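Local structure of Lmo2470 protein (Listeria monocytogenes EGD-e, 5HL3) at residues L157-E162 / S179-T184; L172-L177 / L194-L199; N220-N225 / N243-F248; L114-Y119 / S138-T143. The protein interacts with afadin and facilitates crossing of the basement membrane, acting as a calcium-binding internalin built on leucine-rich repeats. One frame throughout, in Å; residues are numbered along the deposited sequence.

Along the chain, contact 4 comes first. It joins residues 114-119 to 138-143 and closes a loop that holds strands 127-129 and 134-135. Contact 1 then opens at residue 157. Its partner segment 179-184 follows strand 174-176, which belongs to contact 2, so contacts 1 and 2 cross. Contact 2 pairs strand 174-176 with strand 196-198. Contact 3 comes last, in series, and joins the loops after strands 218-220 and 241-243. None of the four nests within another. A backbone bond from Ile139 to Glu162 links contacts 4 and 1, and one between Leu199 and Asn220 links contacts 2 and 3. Together they tie neighbouring turns of the leucine-rich-repeat solenoid.

Contact 1: L157-E162 / S179-T184; sequences LITSDE and SNQLTT. With CA (calcium ion), chain E.
Ile158 is gripped by Asn180 and Gln181 through its two backbone polar atoms. Ile158 N gives a nearly straight bond to Asn180 OD1 (3.0 Å, 169°), arriving from above the amide plane. Ile158 O accepts from Gln181 N at 2.9 Å. Asn180 OD1 also accepts from Met156 N, while ND2 serves Leu177 O and Met153 O, so the buried amide is fully used. Asn180 sits at the consensus asparagine of a leucine-rich repeat, whose amide ties one turn of the solenoid to the turn before. Further along, Ser160 OG takes a bond from Thr183 N (3.0 Å) and donates to Thr184 O at 2.7 Å, in the carbonyl plane on a lone pair. Water 3 bridges Ser160 N and Gln181 O. On the other side of segment 157-162, Leu157 O binds a calcium ion at 2.4 Å. Glu162 adds both carboxylate oxygens, and four waters complete the shell. Glu162 OE1 also accepts from Thr159 N at 3.0 Å.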
loop_
_atom_site.group_PDB
_atom_site.type_symbol
_atom_site.label_atom_id
_atom_site.label_comp_id
_atom_site.label_asym_id
_atom_site.label_seq_id
_atom_site.Cartn_x
_atom_site.Cartn_y
_atom_site.Cartn_z
ATOM N N LEU A 157 -2.362 6.854 6.942
ATOM C CA LEU A 157 -3.451 7.806 6.639
ATOM C C LEU A 157 -3.063 8.854 5.573
ATOM O O LEU A 157 -3.367 10.047 5.708
ATOM C CB LEU A 157 -4.002 8.416 7.915
ATOM C CG LEU A 157 -4.745 7.401 8.798
ATOM C CD1 LEU A 157 -5.046 8.064 10.118
ATOM C CD2 LEU A 157 -6.010 6.899 8.161
ATOM N N ILE A 158 -2.409 8.385 4.509
ATOM C CA ILE A 158 -2.020 9.265 3.432
ATOM C C ILE A 158 -3.187 9.420 2.452
ATOM O O ILE A 158 -3.756 8.427 2.002
ATOM C CB ILE A 158 -0.778 8.724 2.716
ATOM C CG1 ILE A 158 0.397 8.762 3.698
ATOM C CG2 ILE A 158 -0.450 9.582 1.480
ATOM C CD1 ILE A 158 1.617 7.986 3.263
ATOM N N THR A 159 -3.535 10.674 2.152
ATOM C CA THR A 159 -4.547 11.016 1.136
ATOM C C THR A 159 -3.833 11.540 -0.110
ATOM O O THR A 159 -2.633 11.879 -0.076
ATOM C CB THR A 159 -5.606 11.998 1.676
ATOM O OG1 THR A 159 -4.949 13.067 2.370
ATOM C CG2 THR A 159 -6.539 11.260 2.644
ATOM N N SER A 160 -4.552 11.624 -1.224
ATOM C CA SER A 160 -3.919 11.972 -2.503
ATOM C C SER A 160 -3.326 13.392 -2.551
ATOM O O SER A 160 -2.341 13.630 -3.252
ATOM C CB SER A 160 -4.888 11.711 -3.655
ATOM O OG SER A 160 -5.207 10.333 -3.702
ATOM N N ASP A 161 -3.868 14.302 -1.749
ATOM C CA ASP A 161 -3.323 15.654 -1.670
ATOM C C ASP A 161 -1.946 15.705 -0.967
ATOM O O ASP A 161 -1.274 16.723 -0.996
ATOM C CB ASP A 161 -4.309 16.589 -0.940
ATOM C CG ASP A 161 -4.576 16.142 0.506
ATOM O OD1 ASP A 161 -4.945 14.989 0.689
ATOM O OD2 ASP A 161 -4.400 16.912 1.482
ATOM N N GLU A 162 -1.545 14.594 -0.352
ATOM C CA GLU A 162 -0.293 14.505 0.416
ATOM C C GLU A 162 0.812 13.777 -0.331
ATOM O O GLU A 162 1.921 13.629 0.197
ATOM C CB GLU A 162 -0.591 13.775 1.752
ATOM C CG GLU A 162 -1.510 14.569 2.682
ATOM C CD GLU A 162 -2.092 13.798 3.860
ATOM O OE1 GLU A 162 -1.944 12.556 3.908
ATOM O OE2 GLU A 162 -2.743 14.470 4.710
ATOM N N SER A 179 -2.624 0.356 2.302
ATOM C CA SER A 179 -3.369 0.687 3.512
ATOM C C SER A 179 -3.388 2.161 3.824
ATOM O O SER A 179 -3.240 2.554 4.982
ATOM C CB SER A 179 -2.843 -0.123 4.729
ATOM O OG SER A 179 -3.195 -1.491 4.563
ATOM N N ASN A 180 -3.674 2.976 2.821
ATOM C CA ASN A 180 -3.835 4.431 2.985
ATOM C C ASN A 180 -5.219 4.824 2.506
ATOM O O ASN A 180 -6.099 3.976 2.430
ATOM C CB ASN A 180 -2.662 5.175 2.316
ATOM C CG ASN A 180 -1.400 5.122 3.143
ATOM O OD1 ASN A 180 -1.393 5.595 4.289
ATOM N ND2 ASN A 180 -0.350 4.545 2.592
ATOM N N GLN A 181 -5.424 6.116 2.249
ATOM C CA GLN A 181 -6.738 6.637 1.836
ATOM C C GLN A 181 -6.613 7.340 0.484
ATOM O O GLN A 181 -7.271 8.348 0.233
ATOM C CB GLN A 181 -7.295 7.581 2.923
ATOM C CG GLN A 181 -7.548 6.827 4.224
ATOM C CD GLN A 181 -8.401 7.529 5.299
ATOM O OE1 GLN A 181 -8.645 6.937 6.368
ATOM N NE2 GLN A 181 -8.866 8.721 5.034
ATOM N N LEU A 182 -5.801 6.796 -0.405
ATOM C CA LEU A 182 -5.626 7.409 -1.727
ATOM C C LEU A 182 -6.868 7.188 -2.569
ATOM O O LEU A 182 -7.344 6.061 -2.716
ATOM C CB LEU A 182 -4.424 6.794 -2.431
ATOM C CG LEU A 182 -3.067 7.022 -1.760
ATOM C CD1 LEU A 182 -2.026 6.143 -2.418
ATOM C CD2 LEU A 182 -2.665 8.495 -1.833
ATOM N N THR A 183 -7.364 8.269 -3.141
ATOM C CA THR A 183 -8.503 8.239 -4.071
ATOM C C THR A 183 -8.029 8.321 -5.519
ATOM O O THR A 183 -8.712 7.821 -6.426
ATOM C CB THR A 183 -9.510 9.371 -3.789
ATOM O OG1 THR A 183 -8.802 10.612 -3.673
ATOM C CG2 THR A 183 -10.262 9.097 -2.502
ATOM N N THR A 184 -6.880 8.951 -5.735
ATOM C CA THR A 184 -6.194 8.985 -7.019
ATOM C C THR A 184 -4.716 8.690 -6.783
ATOM O O THR A 184 -4.184 8.866 -5.667
ATOM C CB THR A 184 -6.310 10.348 -7.743
ATOM O OG1 THR A 184 -5.799 11.403 -6.932
ATOM C CG2 THR A 184 -7.787 10.658 -8.100
HETATM CA CA CA E . -2.912 12.369 6.176
HETATM O O HOH W 1 -3.934 4.514 6.658
HETATM O O HOH W 2 -5.079 12.666 5.215
HETATM O O HOH W 3 -7.340 10.815 -1.129
HETATM O O HOH W 4 -3.941 13.316 8.002
HETATM O O HOH W 5 -1.128 13.804 6.972
HETATM O O HOH W 6 -1.719 11.061 7.704
#

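Contact 2: L172-L177 / L194-L199; sequences LITLDL and LTFLDL
Thr174, Leu175 and Asp176 pair in parallel with Phe196, Leu197 and Asp198, and backbone bonds carry the contact. Ile173 O starts the ladder by accepting twice, from Thr195 N at 2.8 Å and from Phe196 N at 3.1 Å. Leu175 bonds through both its backbone N and its O: Leu175 N donates to Phe196 O (3.0 Å), and Leu175 O accepts from Asp198 N (3.0 Å). Leu177 N to Asp198 O, at 2.9 Å, ends the series. Strands 174-176 and 196-198 run in the same direction, their axes 4° apart. They are neighbours in the parallel sheet of the leucine-rich-repeat solenoid, to which each repeat gives one strand.

Apolar contacts fill the face that bears Leu175 and Leu197. Leu175 CD2 meets Leu197 CD1 at 3.9 Å, the two side chains lying alongside. CG is anti to the backbone N in both (chi1 near 180°), which gives the pair the same direction. Leu194 CD1 reaches back to Leu172 CD2 and Leu175 CB.

The other face bears Thr174, Phe196 and the two aspartates. Thr174 OG1 lies near CD2 of Phe196. Asp176 and Asp198 stand side by side, their carboxylate planes 11° apart and OD1 of Asp176 4.0 Å from OD2 of Asp198. Asp176 OD1 is bonded to Ser178 OG, and Asp198 OD1 to Asn200 ND2. These bonds would offset part of the repulsion, although two such close carboxylates probably raise each other's proton affinity.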
loop_
_atom_site.group_PDB
_atom_site.type_symbol
_atom_site.label_atom_id
_atom_site.label_comp_id
_atom_site.label_asym_id
_atom_site.label_seq_id
_atom_site.Cartn_x
_atom_site.Cartn_y
_atom_site.Cartn_z
ATOM N N LEU A 172 14.167 5.566 -7.883
ATOM C CA LEU A 172 13.206 4.811 -7.070
ATOM C C LEU A 172 12.775 3.495 -7.735
ATOM O O LEU A 172 12.370 3.481 -8.907
ATOM C CB LEU A 172 11.981 5.686 -6.771
ATOM C CG LEU A 172 11.056 5.163 -5.679
ATOM C CD1 LEU A 172 11.706 5.362 -4.322
ATOM C CD2 LEU A 172 9.695 5.860 -5.731
ATOM N N ILE A 173 12.846 2.403 -6.977
ATOM C CA ILE A 173 12.491 1.057 -7.470
ATOM C C ILE A 173 11.216 0.521 -6.786
ATOM O O ILE A 173 10.442 -0.199 -7.432
ATOM C CB ILE A 173 13.670 0.075 -7.219
ATOM C CG1 ILE A 173 14.890 0.481 -8.036
ATOM C CG2 ILE A 173 13.276 -1.370 -7.532
ATOM C CD1 ILE A 173 16.136 -0.220 -7.573
ATOM N N THR A 174 11.028 0.822 -5.492
ATOM C CA THR A 174 9.928 0.277 -4.702
ATOM C C THR A 174 9.180 1.377 -4.010
ATOM O O THR A 174 9.791 2.196 -3.318
ATOM C CB THR A 174 10.424 -0.752 -3.642
ATOM O OG1 THR A 174 11.012 -1.865 -4.329
ATOM C CG2 THR A 174 9.280 -1.245 -2.754
ATOM N N LEU A 175 7.861 1.388 -4.161
ATOM C CA LEU A 175 7.001 2.356 -3.486
ATOM C C LEU A 175 5.827 1.580 -2.903
ATOM O O LEU A 175 4.994 1.033 -3.651
ATOM C CB LEU A 175 6.520 3.420 -4.476
ATOM C CG LEU A 175 5.614 4.517 -3.973
ATOM C CD1 LEU A 175 6.230 5.237 -2.782
ATOM C CD2 LEU A 175 5.296 5.508 -5.096
ATOM N N ASP A 176 5.755 1.505 -1.576
ATOM C CA ASP A 176 4.670 0.831 -0.858
ATOM C C ASP A 176 3.804 1.884 -0.198
ATOM O O ASP A 176 4.220 2.509 0.777
ATOM C CB ASP A 176 5.205 -0.170 0.168
ATOM C CG ASP A 176 4.109 -0.879 0.962
ATOM O OD1 ASP A 176 2.903 -0.689 0.687
ATOM O OD2 ASP A 176 4.484 -1.637 1.899
ATOM N N LEU A 177 2.602 2.087 -0.741
ATOM C CA LEU A 177 1.607 3.046 -0.236
ATOM C C LEU A 177 0.321 2.287 0.148
ATOM O O LEU A 177 -0.786 2.884 0.137
ATOM C CB LEU A 177 1.323 4.129 -1.271
ATOM C CG LEU A 177 2.452 5.149 -1.432
ATOM C CD1 LEU A 177 2.317 5.881 -2.757
ATOM C CD2 LEU A 177 2.482 6.092 -0.242
ATOM N N LEU A 194 10.817 2.521 -11.509
ATOM C CA LEU A 194 9.920 1.896 -10.547
ATOM C C LEU A 194 9.536 0.493 -11.014
ATOM O O LEU A 194 9.060 0.325 -12.135
ATOM C CB LEU A 194 8.665 2.761 -10.357
ATOM C CG LEU A 194 7.796 2.306 -9.183
ATOM C CD1 LEU A 194 8.434 2.655 -7.860
ATOM C CD2 LEU A 194 6.404 2.915 -9.295
ATOM N N THR A 195 9.763 -0.515 -10.159
ATOM C CA THR A 195 9.421 -1.913 -10.490
ATOM C C THR A 195 8.280 -2.469 -9.657
ATOM O O THR A 195 7.559 -3.334 -10.141
ATOM C CB THR A 195 10.632 -2.876 -10.389
ATOM O OG1 THR A 195 10.917 -3.192 -9.027
ATOM C CG2 THR A 195 11.821 -2.275 -11.061
ATOM N N PHE A 196 8.098 -1.969 -8.432
ATOM C CA PHE A 196 7.069 -2.486 -7.502
ATOM C C PHE A 196 6.248 -1.329 -6.961
ATOM O O PHE A 196 6.797 -0.408 -6.356
ATOM C CB PHE A 196 7.787 -3.221 -6.345
ATOM C CG PHE A 196 8.740 -4.312 -6.819
ATOM C CD1 PHE A 196 8.279 -5.558 -7.246
ATOM C CD2 PHE A 196 10.098 -4.085 -6.837
ATOM C CE1 PHE A 196 9.164 -6.520 -7.667
ATOM C CE2 PHE A 196 10.989 -5.054 -7.243
ATOM C CZ PHE A 196 10.516 -6.269 -7.678
ATOM N N LEU A 197 4.946 -1.355 -7.208
ATOM C CA LEU A 197 4.022 -0.318 -6.742
ATOM C C LEU A 197 2.874 -1.005 -6.012
ATOM O O LEU A 197 2.037 -1.685 -6.641
ATOM C CB LEU A 197 3.522 0.518 -7.905
ATOM C CG LEU A 197 2.560 1.679 -7.611
ATOM C CD1 LEU A 197 3.124 2.578 -6.520
ATOM C CD2 LEU A 197 2.259 2.460 -8.862
ATOM N N ASP A 198 2.872 -0.890 -4.685
ATOM C CA ASP A 198 1.834 -1.533 -3.841
ATOM C C ASP A 198 0.825 -0.491 -3.399
ATOM O O ASP A 198 1.141 0.401 -2.616
ATOM C CB ASP A 198 2.459 -2.251 -2.635
ATOM C CG ASP A 198 1.496 -3.223 -1.971
ATOM O OD1 ASP A 198 0.281 -3.142 -2.255
ATOM O OD2 ASP A 198 1.938 -4.069 -1.143
ATOM N N LEU A 199 -0.393 -0.631 -3.895
ATOM C CA LEU A 199 -1.517 0.301 -3.599
ATOM C C LEU A 199 -2.697 -0.449 -3.010
ATOM O O LEU A 199 -3.809 0.072 -3.007
ATOM C CB LEU A 199 -1.900 1.043 -4.855
ATOM C CG LEU A 199 -0.807 1.915 -5.461
ATOM C CD1 LEU A 199 -1.211 2.461 -6.803
ATOM C CD2 LEU A 199 -0.461 3.038 -4.525
#

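Contact 3: N220-N225 / N243-F248; sequences NLRHNN and NLDYNF
Asn247 reaches across to Leu221 and Asn224 with its whole amide. From CB, chi1 of -77° sets CG beside the backbone N and anti to the carbonyl carbon. Asn247 CG comes to 3.7 Å from Asn224 N. Asn247 OD1 takes a weak bond from Asn224 N (3.1 Å) and a further bond from Leu226 N. Asn247 ND2 spends its two hydrogens on two carbonyls: Leu221 O at 2.9 Å, across the contact, and Leu244 O at 3.1 Å, in its own turn. Leu221 O is also met by Asn224 ND2 (3.0 Å), which comes from the opposite face of the carbonyl. Asn224 and Asn247 hold equivalent places in successive leucine-rich repeats, part of an asparagine ladder. Leu221 CD1 packs on Leu244 CD2 at 3.9 Å. Arg222 NE makes a weak salt bridge to Asp245 OD2 (3.4 Å), while Asp245 OD1 accepts from Gln263 N and Ser264 N. Tyr246 CB sits over the centre of the His223 ring, a CH-pi contact. Backbone bonds from Leu221 N to Asn243 O and from His223 N to Asp245 O also cross the join. Every hydrogen of the buried Asn247 ND2 is thus spent on a carbonyl, which fixes the rotation of the amide and couples the two turns.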
loop_
_atom_site.group_PDB
_atom_site.type_symbol
_atom_site.label_atom_id
_atom_site.label_comp_id
_atom_site.label_asym_id
_atom_site.label_seq_id
_atom_site.Cartn_x
_atom_site.Cartn_y
_atom_site.Cartn_z
ATOM N N ASN A 220 -0.071 -3.753 -7.375
ATOM C CA ASN A 220 -1.069 -4.368 -6.491
ATOM C C ASN A 220 -2.180 -3.368 -6.211
ATOM O O ASN A 220 -1.953 -2.368 -5.556
ATOM C CB ASN A 220 -0.405 -4.836 -5.182
ATOM C CG ASN A 220 -1.343 -5.651 -4.334
ATOM O OD1 ASN A 220 -2.551 -5.658 -4.563
ATOM N ND2 ASN A 220 -0.815 -6.316 -3.344
ATOM N N LEU A 221 -3.376 -3.648 -6.744
ATOM C CA LEU A 221 -4.563 -2.815 -6.544
ATOM C C LEU A 221 -5.648 -3.535 -5.771
ATOM O O LEU A 221 -6.815 -3.143 -5.819
ATOM C CB LEU A 221 -5.111 -2.306 -7.893
ATOM C CG LEU A 221 -4.150 -1.558 -8.817
ATOM C CD1 LEU A 221 -4.797 -1.157 -10.115
ATOM C CD2 LEU A 221 -3.499 -0.377 -8.181
ATOM N N ARG A 222 -5.284 -4.593 -5.050
ATOM C CA ARG A 222 -6.271 -5.371 -4.301
ATOM C C ARG A 222 -7.006 -4.483 -3.302
ATOM O O ARG A 222 -6.423 -3.578 -2.713
ATOM C CB ARG A 222 -5.558 -6.509 -3.563
ATOM C CG ARG A 222 -6.424 -7.438 -2.741
ATOM C CD ARG A 222 -5.586 -8.639 -2.290
ATOM N NE ARG A 222 -6.394 -9.764 -1.799
ATOM C CZ ARG A 222 -6.680 -9.963 -0.519
ATOM N NH1 ARG A 222 -6.241 -9.094 0.375
ATOM N NH2 ARG A 222 -7.403 -11.013 -0.130
ATOM N N HIS A 223 -8.291 -4.741 -3.104
ATOM C CA HIS A 223 -9.064 -4.019 -2.107
ATOM C C HIS A 223 -9.077 -2.508 -2.334
ATOM O O HIS A 223 -8.761 -1.733 -1.438
ATOM C CB HIS A 223 -8.606 -4.375 -0.673
ATOM C CG HIS A 223 -9.320 -5.557 -0.078
ATOM N ND1 HIS A 223 -10.688 -5.579 0.107
ATOM C CD2 HIS A 223 -8.857 -6.733 0.412
ATOM C CE1 HIS A 223 -11.038 -6.719 0.672
ATOM N NE2 HIS A 223 -9.949 -7.440 0.861
ATOM N N ASN A 224 -9.470 -2.088 -3.530
ATOM C CA ASN A 224 -9.708 -0.672 -3.823
ATOM C C ASN A 224 -11.192 -0.551 -4.191
ATOM O O ASN A 224 -12.000 -1.416 -3.815
ATOM C CB ASN A 224 -8.719 -0.192 -4.884
ATOM C CG ASN A 224 -7.423 0.261 -4.260
ATOM O OD1 ASN A 224 -7.338 1.374 -3.784
ATOM N ND2 ASN A 224 -6.460 -0.603 -4.198
ATOM N N ASN A 225 -11.544 0.536 -4.870
ATOM C CA ASN A 225 -12.931 0.793 -5.273
ATOM C C ASN A 225 -13.052 0.826 -6.803
ATOM O O ASN A 225 -13.854 1.582 -7.363
ATOM C CB ASN A 225 -13.415 2.126 -4.682
ATOM C CG ASN A 225 -13.600 2.071 -3.186
ATOM O OD1 ASN A 225 -13.971 1.058 -2.619
ATOM N ND2 ASN A 225 -13.337 3.203 -2.528
ATOM N N ASN A 243 -2.678 -7.178 -9.484
ATOM C CA ASN A 243 -3.622 -7.757 -8.527
ATOM C C ASN A 243 -4.856 -6.878 -8.457
ATOM O O ASN A 243 -4.768 -5.745 -8.030
ATOM C CB ASN A 243 -2.964 -7.922 -7.154
ATOM C CG ASN A 243 -3.793 -8.791 -6.217
ATOM O OD1 ASN A 243 -5.033 -8.842 -6.314
ATOM N ND2 ASN A 243 -3.142 -9.467 -5.319
ATOM N N LEU A 244 -5.995 -7.421 -8.909
ATOM C CA LEU A 244 -7.275 -6.698 -8.905
ATOM C C LEU A 244 -8.253 -7.374 -7.954
ATOM O O LEU A 244 -9.463 -7.079 -7.996
ATOM C CB LEU A 244 -7.866 -6.642 -10.324
ATOM C CG LEU A 244 -6.969 -5.972 -11.356
ATOM C CD1 LEU A 244 -7.597 -5.977 -12.756
ATOM C CD2 LEU A 244 -6.587 -4.551 -10.972
ATOM N N ASP A 245 -7.785 -8.231 -7.075
ATOM C CA ASP A 245 -8.695 -8.984 -6.198
ATOM C C ASP A 245 -9.507 -8.034 -5.331
ATOM O O ASP A 245 -9.054 -6.970 -4.926
ATOM C CB ASP A 245 -7.875 -9.930 -5.295
ATOM C CG ASP A 245 -8.593 -11.190 -4.911
ATOM O OD1 ASP A 245 -9.330 -11.714 -5.736
ATOM O OD2 ASP A 245 -8.279 -11.727 -3.823
ATOM N N TYR A 246 -10.745 -8.408 -5.034
ATOM C CA TYR A 246 -11.579 -7.612 -4.133
ATOM C C TYR A 246 -11.794 -6.164 -4.614
ATOM O O TYR A 246 -11.701 -5.191 -3.865
ATOM C CB TYR A 246 -11.114 -7.715 -2.672
ATOM C CG TYR A 246 -11.429 -9.038 -2.031
ATOM C CD1 TYR A 246 -12.750 -9.365 -1.709
ATOM C CD2 TYR A 246 -10.441 -9.975 -1.768
ATOM C CE1 TYR A 246 -13.080 -10.581 -1.128
ATOM C CE2 TYR A 246 -10.775 -11.204 -1.172
ATOM C CZ TYR A 246 -12.074 -11.485 -0.871
ATOM O OH TYR A 246 -12.401 -12.702 -0.278
ATOM N N ASN A 247 -12.153 -6.052 -5.881
ATOM C CA ASN A 247 -12.660 -4.803 -6.466
ATOM C C ASN A 247 -14.063 -5.076 -7.011
ATOM O O ASN A 247 -14.675 -6.087 -6.624
ATOM C CB ASN A 247 -11.665 -4.229 -7.488
ATOM C CG ASN A 247 -10.494 -3.552 -6.809
ATOM O OD1 ASN A 247 -10.587 -2.402 -6.403
ATOM N ND2 ASN A 247 -9.378 -4.259 -6.701
ATOM N N PHE A 248 -14.575 -4.164 -7.837
ATOM C CA PHE A 248 -15.991 -4.183 -8.278
ATOM C C PHE A 248 -16.088 -4.095 -9.773
ATOM O O PHE A 248 -17.015 -3.473 -10.322
ATOM C CB PHE A 248 -16.734 -3.026 -7.549
ATOM C CG PHE A 248 -16.553 -3.100 -6.057
ATOM C CD1 PHE A 248 -17.419 -3.846 -5.282
ATOM C CD2 PHE A 248 -15.433 -2.531 -5.450
ATOM C CE1 PHE A 248 -17.208 -4.003 -3.925
ATOM C CE2 PHE A 248 -15.212 -2.703 -4.095
ATOM C CZ PHE A 248 -16.092 -3.446 -3.336
HETATM O O HOH W 7 -12.710 -4.204 -1.555
#

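Contact 4: L114-Y119 / S138-T143; sequences LSLPNY and SIPDFT
Asn118 faces Thr143 with its amide and binds it twice. Asn118 OD1 accepts from Thr143 N at 3.0 Å and 160°, in the amide carbonyl plane and on a lone pair. Asn118 ND2 donates to Thr143 OG1, also at 3.0 Å, with the hydroxyl tilted slightly from the amide plane. CG of Asn118 is anti to the backbone N (chi1 -178°), which extends the amide across to the threonine. Thr143 OG1 also accepts a bond from Gln120 NE2. Nearer the backbone, Asn118 CB touches Pro140 CB at 3.9 Å.

Leu116 meets the second segment with its branched end. Leu116 CD2 lies in the plane of the Phe142 ring at its edge, 3.7 Å from Phe142 CE1, and the two side chains cross at about a right angle. CG of Leu116 also packs on Pro140 CD at 4.0 Å.

Pro140 touches both Leu116 and Asn118. Pro140 CD comes within 3.3 Å of Leu116 O, and the carbonyl oxygen of Pro140 sits over the centre of one face of the Phe142 ring.

The segments are loops of successive turns of the leucine-rich-repeat solenoid, and Asn118 and Asp141 each centre an inverse gamma turn. Water 8 bridges Leu116 N to Ser138 O where the backbones stand apart. Asp141 OD2 accepts from the ND2 of Asn167, a calcium ligand. With both ends of the Asn118 amide bonded to Thr143, its rotation is fixed: turned over, it would set ND2 against Thr143 N, donor to donor. The two loops are joined without backbone-to-backbone bonds.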
loop_
_atom_site.group_PDB
_atom_site.type_symbol
_atom_site.label_atom_id
_atom_site.label_comp_id
_atom_site.label_asym_id
_atom_site.label_seq_id
_atom_site.Cartn_x
_atom_site.Cartn_y
_atom_site.Cartn_z
ATOM N N LEU A 114 4.196 10.706 12.876
ATOM C CA LEU A 114 5.542 11.047 12.412
ATOM C C LEU A 114 5.494 11.992 11.233
ATOM O O LEU A 114 4.614 11.864 10.389
ATOM C CB LEU A 114 6.314 9.800 11.923
ATOM C CG LEU A 114 6.687 8.755 12.984
ATOM C CD1 LEU A 114 7.304 7.567 12.277
ATOM C CD2 LEU A 114 7.641 9.323 14.041
ATOM N N SER A 115 6.414 12.954 11.173
ATOM C CA SER A 115 6.584 13.779 9.975
ATOM C C SER A 115 7.836 13.337 9.224
ATOM O O SER A 115 8.759 12.786 9.830
ATOM C CB SER A 115 6.643 15.275 10.310
ATOM O OG SER A 115 7.671 15.560 11.255
ATOM N N LEU A 116 7.839 13.592 7.912
ATOM C CA LEU A 116 8.927 13.244 7.018
ATOM C C LEU A 116 9.540 14.527 6.467
ATOM O O LEU A 116 9.009 15.115 5.527
ATOM C CB LEU A 116 8.461 12.311 5.887
ATOM C CG LEU A 116 9.541 11.944 4.856
ATOM C CD1 LEU A 116 10.861 11.512 5.478
ATOM C CD2 LEU A 116 9.020 10.870 3.919
ATOM N N PRO A 117 10.658 14.976 7.046
ATOM C CA PRO A 117 11.327 16.163 6.538
ATOM C C PRO A 117 11.857 15.997 5.127
ATOM O O PRO A 117 12.113 14.884 4.687
ATOM C CB PRO A 117 12.534 16.329 7.495
ATOM C CG PRO A 117 12.192 15.609 8.682
ATOM C CD PRO A 117 11.295 14.500 8.283
ATOM N N ASN A 118 12.059 17.124 4.443
ATOM C CA ASN A 118 12.735 17.106 3.157
ATOM C C ASN A 118 14.250 17.091 3.476
ATOM O O ASN A 118 14.947 18.087 3.307
ATOM C CB ASN A 118 12.296 18.330 2.362
ATOM C CG ASN A 118 12.912 18.387 0.985
ATOM O OD1 ASN A 118 13.322 17.369 0.422
ATOM N ND2 ASN A 118 13.031 19.607 0.456
ATOM N N TYR A 119 14.738 15.933 3.891
ATOM C CA TYR A 119 16.108 15.815 4.401
ATOM C C TYR A 119 17.128 16.331 3.408
ATOM O O TYR A 119 17.105 15.950 2.225
ATOM C CB TYR A 119 16.449 14.352 4.710
ATOM C CG TYR A 119 15.733 13.782 5.918
ATOM C CD1 TYR A 119 16.008 14.252 7.202
ATOM C CD2 TYR A 119 14.819 12.769 5.786
ATOM C CE1 TYR A 119 15.372 13.731 8.319
ATOM C CE2 TYR A 119 14.192 12.219 6.892
ATOM C CZ TYR A 119 14.456 12.724 8.140
ATOM O OH TYR A 119 13.794 12.186 9.227
ATOM N N SER A 138 2.400 16.330 4.673
ATOM C CA SER A 138 2.534 15.687 3.357
ATOM C C SER A 138 3.886 15.031 3.181
ATOM O O SER A 138 4.832 15.293 3.923
ATOM C CB SER A 138 2.359 16.732 2.248
ATOM O OG SER A 138 1.068 17.290 2.272
ATOM N N ILE A 139 3.967 14.134 2.220
ATOM C CA ILE A 139 5.249 13.586 1.803
ATOM C C ILE A 139 5.911 14.683 0.968
ATOM O O ILE A 139 5.310 15.153 -0.003
ATOM C CB ILE A 139 5.098 12.329 0.899
ATOM C CG1 ILE A 139 4.278 11.239 1.613
ATOM C CG2 ILE A 139 6.479 11.780 0.464
ATOM C CD1 ILE A 139 3.893 10.090 0.702
ATOM N N PRO A 140 7.139 15.107 1.321
ATOM C CA PRO A 140 7.793 16.156 0.509
ATOM C C PRO A 140 8.166 15.687 -0.888
ATOM O O PRO A 140 8.407 14.480 -1.111
ATOM C CB PRO A 140 9.077 16.484 1.294
ATOM C CG PRO A 140 9.237 15.452 2.288
ATOM C CD PRO A 140 7.971 14.678 2.464
ATOM N N ASP A 141 8.228 16.636 -1.838
ATOM C CA ASP A 141 8.797 16.350 -3.149
ATOM C C ASP A 141 10.328 16.470 -2.918
ATOM O O ASP A 141 10.915 17.513 -3.110
ATOM C CB ASP A 141 8.272 17.334 -4.189
ATOM C CG ASP A 141 8.705 16.997 -5.600
ATOM O OD1 ASP A 141 9.183 15.873 -5.850
ATOM O OD2 ASP A 141 8.576 17.898 -6.469
ATOM N N PHE A 142 10.919 15.363 -2.490
ATOM C CA PHE A 142 12.303 15.350 -2.002
ATOM C C PHE A 142 13.267 16.032 -2.941
ATOM O O PHE A 142 13.265 15.751 -4.136
ATOM C CB PHE A 142 12.813 13.924 -1.819
ATOM C CG PHE A 142 11.884 13.031 -1.042
ATOM C CD1 PHE A 142 11.746 13.150 0.349
ATOM C CD2 PHE A 142 11.150 12.044 -1.708
ATOM C CE1 PHE A 142 10.878 12.316 1.020
ATOM C CE2 PHE A 142 10.317 11.195 -1.034
ATOM C CZ PHE A 142 10.186 11.336 0.321
ATOM N N THR A 143 14.131 16.870 -2.391
ATOM C CA THR A 143 15.157 17.559 -3.189
ATOM C C THR A 143 16.560 17.206 -2.774
ATOM O O THR A 143 17.484 17.629 -3.447
ATOM C CB THR A 143 15.010 19.098 -3.097
ATOM O OG1 THR A 143 15.059 19.481 -1.720
ATOM C CG2 THR A 143 13.722 19.600 -3.743
HETATM O O HOH W 8 5.627 14.998 6.649
#